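PDB 4FSP: probable porin from Pseudomonas aeruginosa, which probably forms a beta-barrel channel in the bacterial outer membrane through which small solutes can pass. Local coordinates for residues Asn183-Phe188 and Ala389-Ile394; Gly124-Lys129 and Gly163-Val168; Ala248-Thr253 and Gly292-Glu297; Pro301-Phe306 and Asp311-Gly316. All coordinates share one frame; numbering follows the deposited sequence.

Interaction 1 is the surface contact of the set, a light touch between two loops; interactions 2, 3 and 4 are buried. Interactions 2 and 3 each join a barrel strand, 158-168 and 240-252, to chain lying against it, and both rely mainly on apolar carbon atoms. Interaction 4 lies within the single loop between strands 299-300 and 318-327, mixing apolar contacts with crowded backbone oxygens. Interactions 1, 3 and 4 touch one another: Arg187 of interaction 1 forms salt bridges with Asp311 and Glu314 of interaction 4, while Phe293 and Tyr295 of interaction 3 reach interaction 4 too. Interaction 2 stands apart, its centre about 28 Å from that of interaction 1.

Interaction 1: residues Asn183-Phe188 and Ala389-Ile394; sequences NRNRRF and AFSRDI
Asn185 reaches from its loop toward Phe390 and Ser391 with the two ends of its amide. The contact joins the loop between strands 179-180 and 193-205 to that between 378-388 and 394-406 in the OprD-family beta-barrel. Asn185 ND2 comes to the edge of the Phe390 ring, near the ring plane and 4.3 Å from CE1. OD1 stands 4.2 Å from Ser391 CB, a distant approach with no hydrogen bond. This side is loose, and the polar ends look elsewhere: Asn185 ND2 bonds to Glu314, and Ser391 OG to Tyr386 OH.

The 183-188 loop is packed much more firmly within itself. Asn183 OD1 accepts the N-H of Phe188 at 2.9 Å, in the carbonyl plane, and so closes the turn. Arg184 CD lies 3.6 Å above the guanidinium plane of Arg187, off toward its rim, while Arg187 CB sits over the centre of the Phe188 ring. The long aliphatic stems of the arginines suit them to such cover, and the guanidinium of Arg187 forms salt bridges with Asp311 and Glu314.

The chemistry thus implies that the direct touch contributes little cohesion by itself. Glu314 probably does more, since it binds Asn185 and Arg187 and also packs on Phe390.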
# COMPACT_ATOMS: atom_id res chain seq x y z
N ASN A 183 -1.60 -14.92 7.49
CA ASN A 183 -0.70 -16.07 7.56
C ASN A 183 0.16 -16.21 6.31
O ASN A 183 1.32 -15.81 6.33
CB ASN A 183 -1.45 -17.38 7.88
CG ASN A 183 -0.68 -18.26 8.86
OD1 ASN A 183 0.52 -18.08 9.07
ND2 ASN A 183 -1.38 -19.23 9.45
N ARG A 184 -0.41 -16.75 5.23
CA ARG A 184 0.34 -17.00 3.98
C ARG A 184 1.45 -18.02 4.17
O ARG A 184 2.38 -17.79 4.94
CB ARG A 184 0.92 -15.70 3.38
CG ARG A 184 1.91 -15.96 2.24
CD ARG A 184 2.16 -14.73 1.38
NE ARG A 184 2.18 -15.09 -0.04
CZ ARG A 184 2.25 -14.21 -1.04
NH1 ARG A 184 2.33 -12.91 -0.79
NH2 ARG A 184 2.25 -14.65 -2.30
N ASN A 185 1.35 -19.14 3.46
CA ASN A 185 2.33 -20.23 3.55
C ASN A 185 2.59 -20.70 4.99
O ASN A 185 3.69 -21.14 5.32
CB ASN A 185 3.66 -19.82 2.88
CG ASN A 185 3.48 -19.34 1.45
OD1 ASN A 185 2.42 -19.53 0.84
ND2 ASN A 185 4.51 -18.71 0.90
N ARG A 186 1.58 -20.57 5.85
CA ARG A 186 1.68 -21.00 7.25
C ARG A 186 2.88 -20.42 8.03
O ARG A 186 3.42 -21.08 8.92
CB ARG A 186 1.72 -22.54 7.34
CG ARG A 186 0.83 -23.25 6.33
CD ARG A 186 1.11 -24.74 6.28
NE ARG A 186 0.37 -25.48 7.30
CZ ARG A 186 0.93 -26.14 8.30
NH1 ARG A 186 2.25 -26.18 8.41
NH2 ARG A 186 0.18 -26.78 9.19
N ARG A 187 3.30 -19.20 7.70
CA ARG A 187 4.46 -18.57 8.34
C ARG A 187 4.35 -18.49 9.86
O ARG A 187 5.36 -18.52 10.57
CB ARG A 187 4.68 -17.16 7.79
CG ARG A 187 5.28 -17.13 6.41
CD ARG A 187 5.06 -15.79 5.76
NE ARG A 187 5.61 -15.78 4.40
CZ ARG A 187 5.48 -14.77 3.55
NH1 ARG A 187 4.83 -13.67 3.92
NH2 ARG A 187 6.02 -14.87 2.34
N PHE A 188 3.12 -18.39 10.33
CA PHE A 188 2.85 -18.27 11.75
C PHE A 188 1.97 -19.44 12.19
O PHE A 188 1.63 -20.29 11.37
CB PHE A 188 2.19 -16.92 11.99
CG PHE A 188 2.93 -15.79 11.34
CD1 PHE A 188 4.22 -15.47 11.74
CD2 PHE A 188 2.35 -15.08 10.30
CE1 PHE A 188 4.92 -14.44 11.13
CE2 PHE A 188 3.04 -14.04 9.68
CZ PHE A 188 4.34 -13.72 10.09
N ALA A 389 10.22 -23.26 -4.94
CA ALA A 389 10.55 -24.62 -4.53
C ALA A 389 9.64 -25.11 -3.40
O ALA A 389 9.48 -26.31 -3.22
CB ALA A 389 12.00 -24.70 -4.09
N PHE A 390 9.05 -24.19 -2.65
CA PHE A 390 8.28 -24.57 -1.47
C PHE A 390 6.80 -24.21 -1.49
O PHE A 390 6.04 -24.65 -0.63
CB PHE A 390 8.92 -24.01 -0.21
CG PHE A 390 9.19 -22.53 -0.28
CD1 PHE A 390 8.17 -21.62 -0.03
CD2 PHE A 390 10.46 -22.06 -0.56
CE1 PHE A 390 8.42 -20.24 -0.08
CE2 PHE A 390 10.72 -20.69 -0.62
CZ PHE A 390 9.69 -19.78 -0.37
N SER A 391 6.38 -23.39 -2.45
CA SER A 391 4.95 -23.12 -2.61
C SER A 391 4.51 -23.28 -4.05
O SER A 391 5.33 -23.52 -4.96
CB SER A 391 4.56 -21.74 -2.07
OG SER A 391 5.12 -20.72 -2.85
N ARG A 392 3.21 -23.15 -4.27
CA ARG A 392 2.62 -23.45 -5.56
C ARG A 392 2.98 -22.41 -6.61
O ARG A 392 2.79 -21.20 -6.41
CB ARG A 392 1.10 -23.58 -5.42
CG ARG A 392 0.70 -24.71 -4.48
CD ARG A 392 -0.81 -24.86 -4.37
NE ARG A 392 -1.38 -25.50 -5.56
CZ ARG A 392 -2.65 -25.38 -5.93
NH1 ARG A 392 -3.48 -24.62 -5.22
NH2 ARG A 392 -3.08 -26.00 -7.02
N ASP A 393 3.53 -22.90 -7.73
CA ASP A 393 3.85 -22.07 -8.87
C ASP A 393 2.60 -21.49 -9.51
O ASP A 393 1.55 -22.15 -9.56
CB ASP A 393 4.62 -22.88 -9.92
CG ASP A 393 5.92 -23.44 -9.39
OD1 ASP A 393 6.22 -23.25 -8.19
OD2 ASP A 393 6.63 -24.07 -10.18
N ILE A 394 2.71 -20.26 -10.02
CA ILE A 394 1.57 -19.53 -10.57
C ILE A 394 1.95 -18.68 -11.79
O ILE A 394 3.08 -18.18 -11.90
CB ILE A 394 0.95 -18.63 -9.46
CG1 ILE A 394 -0.57 -18.62 -9.54
CG2 ILE A 394 1.46 -17.19 -9.54
CD1 ILE A 394 -1.17 -17.77 -8.46

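Interaction 2: residues Gly124-Lys129 and Gly163-Val168; sequences GGLVPK and GRLTEV
Leu165 points from strand 158-168 toward Leu126 and Pro128 and meets each with a different methyl. Its CB leaves the strand in the direction of the 124-129 segment, but neither CB nor CG touches Leu126 or Pro128; these two atoms serve as a stem. With chi1 at -46°, CG is anti to the carbonyl carbon, and the fork beyond it is carried toward the 124-129 segment. One branch, CD2, closes on Leu126 CD1 at 3.6 Å, a snug methyl-to-methyl contact in which the two leucine side chains lie at a slant to each other. The other branch, CD1, stops 4.3 Å from Pro128 CG, a slacker approach to the corner of the pyrrolidine ring. Leucine suits this place because its fork can serve two apolar partners from one strand position.

Just ahead of Leu126 the chain turns a corner at Gly124 and Gly125. At Gly124 a side chain would collide with the preceding carbonyl oxygen, so glycine fits there. Around this patch, Phe145 of strand 145-146 and Ile133 each touch both Leu165 and Pro128, while Phe197 of strand 193-205 packs on Leu165. The leucine thereby sits in an apolar cluster between neighbouring barrel strands and the segment leading away from strand 119-123.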
# COMPACT_ATOMS: atom_id res chain seq x y z
N GLY A 124 -14.01 7.03 11.79
CA GLY A 124 -14.91 6.27 10.94
C GLY A 124 -14.12 5.42 9.96
O GLY A 124 -13.16 4.75 10.35
N GLY A 125 -14.50 5.46 8.68
CA GLY A 125 -13.82 4.70 7.65
C GLY A 125 -12.45 5.29 7.38
O GLY A 125 -12.31 6.51 7.24
N LEU A 126 -11.44 4.44 7.31
CA LEU A 126 -10.07 4.89 7.14
C LEU A 126 -9.35 4.02 6.11
O LEU A 126 -9.57 2.81 6.05
CB LEU A 126 -9.32 4.79 8.48
CG LEU A 126 -9.78 5.71 9.60
CD1 LEU A 126 -9.05 5.36 10.88
CD2 LEU A 126 -9.52 7.17 9.22
N VAL A 127 -8.51 4.64 5.30
CA VAL A 127 -7.66 3.88 4.39
C VAL A 127 -6.22 4.28 4.69
O VAL A 127 -5.63 5.12 4.01
CB VAL A 127 -8.06 4.14 2.92
CG1 VAL A 127 -7.24 3.29 1.96
CG2 VAL A 127 -9.52 3.81 2.71
N PRO A 128 -5.65 3.71 5.76
CA PRO A 128 -4.32 4.19 6.17
C PRO A 128 -3.23 3.83 5.16
O PRO A 128 -3.26 2.75 4.54
CB PRO A 128 -4.07 3.46 7.50
CG PRO A 128 -5.44 2.99 7.96
CD PRO A 128 -6.20 2.71 6.70
N LYS A 129 -2.28 4.75 4.96
CA LYS A 129 -1.10 4.48 4.16
C LYS A 129 0.15 4.62 5.01
O LYS A 129 0.83 5.64 4.96
CB LYS A 129 -1.02 5.44 2.97
CG LYS A 129 -2.20 5.34 2.00
CD LYS A 129 -1.82 5.87 0.61
CE LYS A 129 -0.40 5.42 0.19
NZ LYS A 129 -0.21 3.93 0.10
N GLY A 163 -3.09 6.38 16.07
CA GLY A 163 -4.34 5.81 15.61
C GLY A 163 -4.76 4.52 16.29
O GLY A 163 -3.94 3.84 16.93
N ARG A 164 -6.03 4.18 16.16
CA ARG A 164 -6.53 2.90 16.64
C ARG A 164 -7.63 2.40 15.72
O ARG A 164 -8.59 3.13 15.44
CB ARG A 164 -7.03 3.00 18.09
CG ARG A 164 -7.75 1.73 18.58
CD ARG A 164 -8.10 1.80 20.06
NE ARG A 164 -7.15 1.03 20.87
CZ ARG A 164 -7.45 0.41 22.00
NH1 ARG A 164 -8.68 0.47 22.49
NH2 ARG A 164 -6.52 -0.27 22.65
N LEU A 165 -7.47 1.17 15.23
CA LEU A 165 -8.43 0.58 14.31
C LEU A 165 -9.13 -0.58 15.01
O LEU A 165 -8.55 -1.23 15.88
CB LEU A 165 -7.72 0.06 13.07
CG LEU A 165 -6.72 1.05 12.49
CD1 LEU A 165 -6.02 0.42 11.32
CD2 LEU A 165 -7.45 2.31 12.08
N THR A 166 -10.38 -0.83 14.64
CA THR A 166 -11.18 -1.85 15.34
C THR A 166 -11.88 -2.85 14.43
O THR A 166 -12.41 -3.84 14.92
CB THR A 166 -12.26 -1.22 16.21
OG1 THR A 166 -13.22 -0.59 15.35
CG2 THR A 166 -11.67 -0.20 17.16
N GLU A 167 -11.89 -2.59 13.11
CA GLU A 167 -12.63 -3.43 12.15
C GLU A 167 -12.09 -3.30 10.73
O GLU A 167 -11.52 -2.27 10.37
CB GLU A 167 -14.13 -3.04 12.13
CG GLU A 167 -14.96 -3.52 13.31
CD GLU A 167 -16.40 -3.04 13.25
OE1 GLU A 167 -16.63 -1.90 12.79
OE2 GLU A 167 -17.31 -3.79 13.65
N VAL A 168 -12.29 -4.35 9.93
CA VAL A 168 -12.00 -4.33 8.49
C VAL A 168 -13.26 -4.64 7.68
O VAL A 168 -14.14 -5.39 8.12
CB VAL A 168 -10.96 -5.39 8.08
CG1 VAL A 168 -9.89 -4.77 7.18
CG2 VAL A 168 -10.35 -6.08 9.30

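Interaction 3: residues Ala248-Thr253 and Gly292-Glu297; sequences ALSRDT and GFPYLE
Ser250 OG is held by a hydrogen bond from Gln225 NE2 while it rests against the Pro294 ring, 3.6 Å from both CG and CD. The same Gln225 NE2 also bonds to Pro294 O, so one amide ties the barrel strand to the loop. The fold is the beta-barrel of the OprD porins, and this is a meeting of its wall with the loop between strands 278-288 and 299-300, consistent with the inward-folded loops that narrow the pore in this family.

Strand 240-252 turns Ala248 and Ser250 toward the loop, whereas Leu249 and Arg251 point away from it. Small residues are apt on the loop-facing side, since they let proline and phenylalanine approach closely. Ser250 takes part through carbon as well as oxygen: its CB lies 3.6 Å from Pro294 CG. Chi1 of -47° sets OG anti to the carbonyl carbon, where it can reach Gln225 and still lie alongside the proline ring. The ring's restricted, compact shape gives the serine a firm surface to pack against.

Phe293 has CG anti to its backbone N (chi1 -178°), which brings the far part of the ring to the strand. There Ala248 CB meets the ring edge, near its plane, 4.0 Å from Phe293 CE1.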
# COMPACT_ATOMS: atom_id res chain seq x y z
N ALA A 248 12.66 -3.28 10.03
CA ALA A 248 11.51 -3.50 10.90
C ALA A 248 11.78 -4.65 11.85
O ALA A 248 12.49 -5.60 11.50
CB ALA A 248 10.23 -3.75 10.07
N LEU A 249 11.24 -4.54 13.06
CA LEU A 249 11.40 -5.56 14.10
C LEU A 249 10.04 -5.96 14.62
O LEU A 249 9.26 -5.10 15.07
CB LEU A 249 12.25 -5.03 15.26
CG LEU A 249 12.32 -5.95 16.49
CD1 LEU A 249 13.11 -7.19 16.16
CD2 LEU A 249 12.95 -5.25 17.69
N SER A 250 9.72 -7.25 14.54
CA SER A 250 8.39 -7.71 14.93
C SER A 250 8.50 -8.84 15.93
O SER A 250 9.33 -9.74 15.77
CB SER A 250 7.61 -8.20 13.70
OG SER A 250 7.72 -7.27 12.62
N ARG A 251 7.65 -8.80 16.95
CA ARG A 251 7.67 -9.79 18.00
C ARG A 251 6.23 -10.01 18.42
O ARG A 251 5.41 -9.09 18.30
CB ARG A 251 8.50 -9.29 19.18
CG ARG A 251 9.18 -10.40 19.98
CD ARG A 251 8.94 -10.25 21.48
NE ARG A 251 8.64 -11.53 22.11
CZ ARG A 251 8.21 -11.66 23.37
NH1 ARG A 251 8.03 -10.59 24.12
NH2 ARG A 251 7.96 -12.87 23.85
N ASP A 252 5.90 -11.20 18.90
CA ASP A 252 4.56 -11.46 19.39
C ASP A 252 4.35 -10.62 20.63
O ASP A 252 5.32 -10.18 21.25
CB ASP A 252 4.39 -12.92 19.77
CG ASP A 252 5.47 -13.39 20.70
OD1 ASP A 252 6.59 -13.68 20.21
OD2 ASP A 252 5.21 -13.45 21.92
N THR A 253 3.09 -10.39 21.01
CA THR A 253 2.83 -9.58 22.19
C THR A 253 1.59 -10.08 22.90
O THR A 253 0.69 -10.65 22.26
CB THR A 253 2.67 -8.10 21.81
OG1 THR A 253 2.67 -7.30 22.99
CG2 THR A 253 1.38 -7.89 21.05
N GLY A 292 8.81 -15.11 9.32
CA GLY A 292 8.66 -14.19 8.20
C GLY A 292 8.04 -12.87 8.65
O GLY A 292 7.82 -12.65 9.84
N PHE A 293 7.76 -12.01 7.67
CA PHE A 293 7.33 -10.65 7.92
C PHE A 293 5.81 -10.57 8.12
O PHE A 293 5.05 -10.89 7.21
CB PHE A 293 7.74 -9.78 6.74
CG PHE A 293 7.39 -8.33 6.90
CD1 PHE A 293 8.20 -7.47 7.65
CD2 PHE A 293 6.26 -7.81 6.30
CE1 PHE A 293 7.87 -6.13 7.81
CE2 PHE A 293 5.93 -6.45 6.44
CZ PHE A 293 6.73 -5.61 7.20
N PRO A 294 5.37 -10.13 9.30
CA PRO A 294 3.93 -10.06 9.54
C PRO A 294 3.33 -8.75 9.08
O PRO A 294 3.98 -7.69 9.10
CB PRO A 294 3.84 -10.14 11.07
CG PRO A 294 5.07 -9.42 11.53
CD PRO A 294 6.15 -9.68 10.47
N TYR A 295 2.07 -8.85 8.66
CA TYR A 295 1.24 -7.71 8.27
C TYR A 295 -0.22 -8.13 8.25
O TYR A 295 -0.52 -9.32 8.33
CB TYR A 295 1.69 -7.12 6.93
CG TYR A 295 1.79 -8.08 5.73
CD1 TYR A 295 2.81 -9.03 5.63
CD2 TYR A 295 0.90 -7.96 4.67
CE1 TYR A 295 2.91 -9.85 4.52
CE2 TYR A 295 1.00 -8.78 3.56
CZ TYR A 295 2.01 -9.71 3.48
OH TYR A 295 2.10 -10.52 2.37
N LEU A 296 -1.14 -7.17 8.18
CA LEU A 296 -2.56 -7.49 8.35
C LEU A 296 -3.19 -8.04 7.07
O LEU A 296 -2.81 -7.64 5.96
CB LEU A 296 -3.34 -6.26 8.82
CG LEU A 296 -2.84 -5.59 10.09
CD1 LEU A 296 -3.55 -4.25 10.33
CD2 LEU A 296 -3.02 -6.52 11.28
N GLU A 297 -4.15 -8.94 7.23
CA GLU A 297 -5.05 -9.30 6.14
C GLU A 297 -5.66 -8.04 5.52
O GLU A 297 -6.02 -7.09 6.24
CB GLU A 297 -6.20 -10.19 6.64
CG GLU A 297 -5.77 -11.55 7.13
CD GLU A 297 -6.96 -12.47 7.38
OE1 GLU A 297 -8.11 -12.02 7.19
OE2 GLU A 297 -6.75 -13.64 7.77

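Interaction 4: residues Pro301-Phe306 and Asp311-Gly316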
# COMPACT_ATOMS: atom_id res chain seq x y z
N PRO A 301 2.20 -5.70 2.19
CA PRO A 301 3.32 -5.49 3.12
C PRO A 301 4.19 -4.33 2.63
O PRO A 301 4.47 -4.24 1.44
CB PRO A 301 4.09 -6.80 3.03
CG PRO A 301 3.86 -7.26 1.55
CD PRO A 301 2.47 -6.77 1.21
N TYR A 302 4.64 -3.47 3.54
CA TYR A 302 5.52 -2.37 3.15
C TYR A 302 6.95 -2.84 2.89
O TYR A 302 7.87 -2.50 3.63
CB TYR A 302 5.52 -1.31 4.25
CG TYR A 302 6.09 0.02 3.83
CD1 TYR A 302 5.56 0.72 2.75
CD2 TYR A 302 7.15 0.59 4.52
CE1 TYR A 302 6.07 1.97 2.37
CE2 TYR A 302 7.68 1.84 4.15
CZ TYR A 302 7.13 2.51 3.07
OH TYR A 302 7.64 3.74 2.71
N LEU A 303 7.13 -3.63 1.83
CA LEU A 303 8.46 -4.18 1.52
C LEU A 303 8.85 -3.81 0.09
O LEU A 303 7.97 -3.74 -0.78
CB LEU A 303 8.44 -5.70 1.68
CG LEU A 303 8.18 -6.30 3.06
CD1 LEU A 303 7.92 -7.80 2.96
CD2 LEU A 303 9.39 -6.06 3.96
N VAL A 304 10.13 -3.57 -0.20
CA VAL A 304 10.46 -3.22 -1.58
C VAL A 304 10.41 -4.41 -2.53
O VAL A 304 10.01 -4.27 -3.68
CB VAL A 304 11.74 -2.36 -1.79
CG1 VAL A 304 12.23 -1.74 -0.50
CG2 VAL A 304 12.82 -3.13 -2.51
N ASN A 305 10.80 -5.58 -2.05
CA ASN A 305 10.74 -6.78 -2.89
C ASN A 305 9.38 -7.45 -2.78
O ASN A 305 9.27 -8.59 -2.35
CB ASN A 305 11.89 -7.74 -2.58
CG ASN A 305 13.20 -7.23 -3.13
OD1 ASN A 305 13.22 -6.17 -3.77
ND2 ASN A 305 14.32 -7.96 -2.88
N PHE A 306 8.35 -6.70 -3.15
CA PHE A 306 6.98 -7.19 -3.12
C PHE A 306 6.48 -7.10 -4.53
O PHE A 306 6.44 -6.00 -5.10
CB PHE A 306 6.11 -6.33 -2.19
CG PHE A 306 4.63 -6.52 -2.39
CD1 PHE A 306 4.04 -7.77 -2.20
CD2 PHE A 306 3.83 -5.45 -2.75
CE1 PHE A 306 2.68 -7.94 -2.39
CE2 PHE A 306 2.47 -5.62 -2.93
CZ PHE A 306 1.89 -6.86 -2.75
N ASP A 311 5.80 -11.92 -1.89
CA ASP A 311 6.34 -10.85 -1.05
C ASP A 311 7.75 -11.18 -0.54
O ASP A 311 8.35 -10.41 0.20
CB ASP A 311 5.40 -10.57 0.12
CG ASP A 311 5.14 -11.80 0.98
OD1 ASP A 311 5.74 -12.86 0.70
OD2 ASP A 311 4.33 -11.71 1.93
N PHE A 312 8.26 -12.34 -0.96
CA PHE A 312 9.61 -12.76 -0.61
C PHE A 312 9.89 -12.51 0.85
O PHE A 312 10.88 -11.85 1.19
CB PHE A 312 10.60 -12.03 -1.52
CG PHE A 312 10.42 -12.38 -2.97
CD1 PHE A 312 9.47 -11.72 -3.74
CD2 PHE A 312 11.16 -13.41 -3.55
CE1 PHE A 312 9.26 -12.06 -5.07
CE2 PHE A 312 10.96 -13.75 -4.88
CZ PHE A 312 10.00 -13.09 -5.64
N ALA A 313 9.02 -13.03 1.71
CA ALA A 313 9.06 -12.74 3.13
C ALA A 313 8.92 -13.98 4.00
O ALA A 313 8.38 -13.91 5.11
CB ALA A 313 7.99 -11.69 3.50
N GLU A 314 9.40 -15.11 3.50
CA GLU A 314 9.56 -16.30 4.32
C GLU A 314 10.67 -16.08 5.34
O GLU A 314 11.58 -15.27 5.11
CB GLU A 314 9.93 -17.51 3.46
CG GLU A 314 8.83 -17.94 2.52
CD GLU A 314 7.58 -18.35 3.25
OE1 GLU A 314 7.67 -19.20 4.17
OE2 GLU A 314 6.49 -17.83 2.92
N ALA A 315 10.59 -16.78 6.47
CA ALA A 315 11.66 -16.76 7.45
C ALA A 315 12.99 -17.03 6.76
O ALA A 315 13.08 -17.92 5.90
CB ALA A 315 11.39 -17.81 8.53
N GLY A 316 14.02 -16.25 7.08
CA GLY A 316 15.36 -16.54 6.59
C GLY A 316 15.67 -16.10 5.17
O GLY A 316 16.83 -16.11 4.75
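Asp311 CB, the carbon stem of an otherwise charged residue, is touched by Pro301 CG and by Phe306 CD1, each at 3.9 Å, in carbon-to-carbon contacts. Pro301 runs roughly perpendicular to the aspartate side chain, and the Phe306 ring plane is turned 58° from the carboxylate. The apolar pair of the contact is Leu303 with Ala313: the leucine sends its CD1 methyl to Ala313 CB, 3.9 Å away, and alanine leaves room for it.

A second group gathers around backbone oxygens. Asn305 O and Asp311 O stand 3.3 Å apart although both are acceptors. Their closeness is probably eased by Gln285, whose NE2 donates to Asp311 O and Phe312 O while its OE1 accepts the N-H of Asn305. The Phe312 ring also approaches Asn305 O, 3.4 Å from CD1.

Polar side-chain bonds form the third kind. A chi1 of 57° places the Asp311 carboxylate between its own backbone N and carbonyl carbon, where OD2 bonds to Tyr295 OH. Asn305 is fixed by Gln321 and Ser319.

Within 301-306 the chain bends twice, in inverse gamma turns centred on Tyr302 and Asn305; the first is closed by Leu303 N to Pro301 O at 2.8 Å. Such a compact, strand-free loop packed against barrel strands is consistent with the pore-narrowing loops of OprD-family porins.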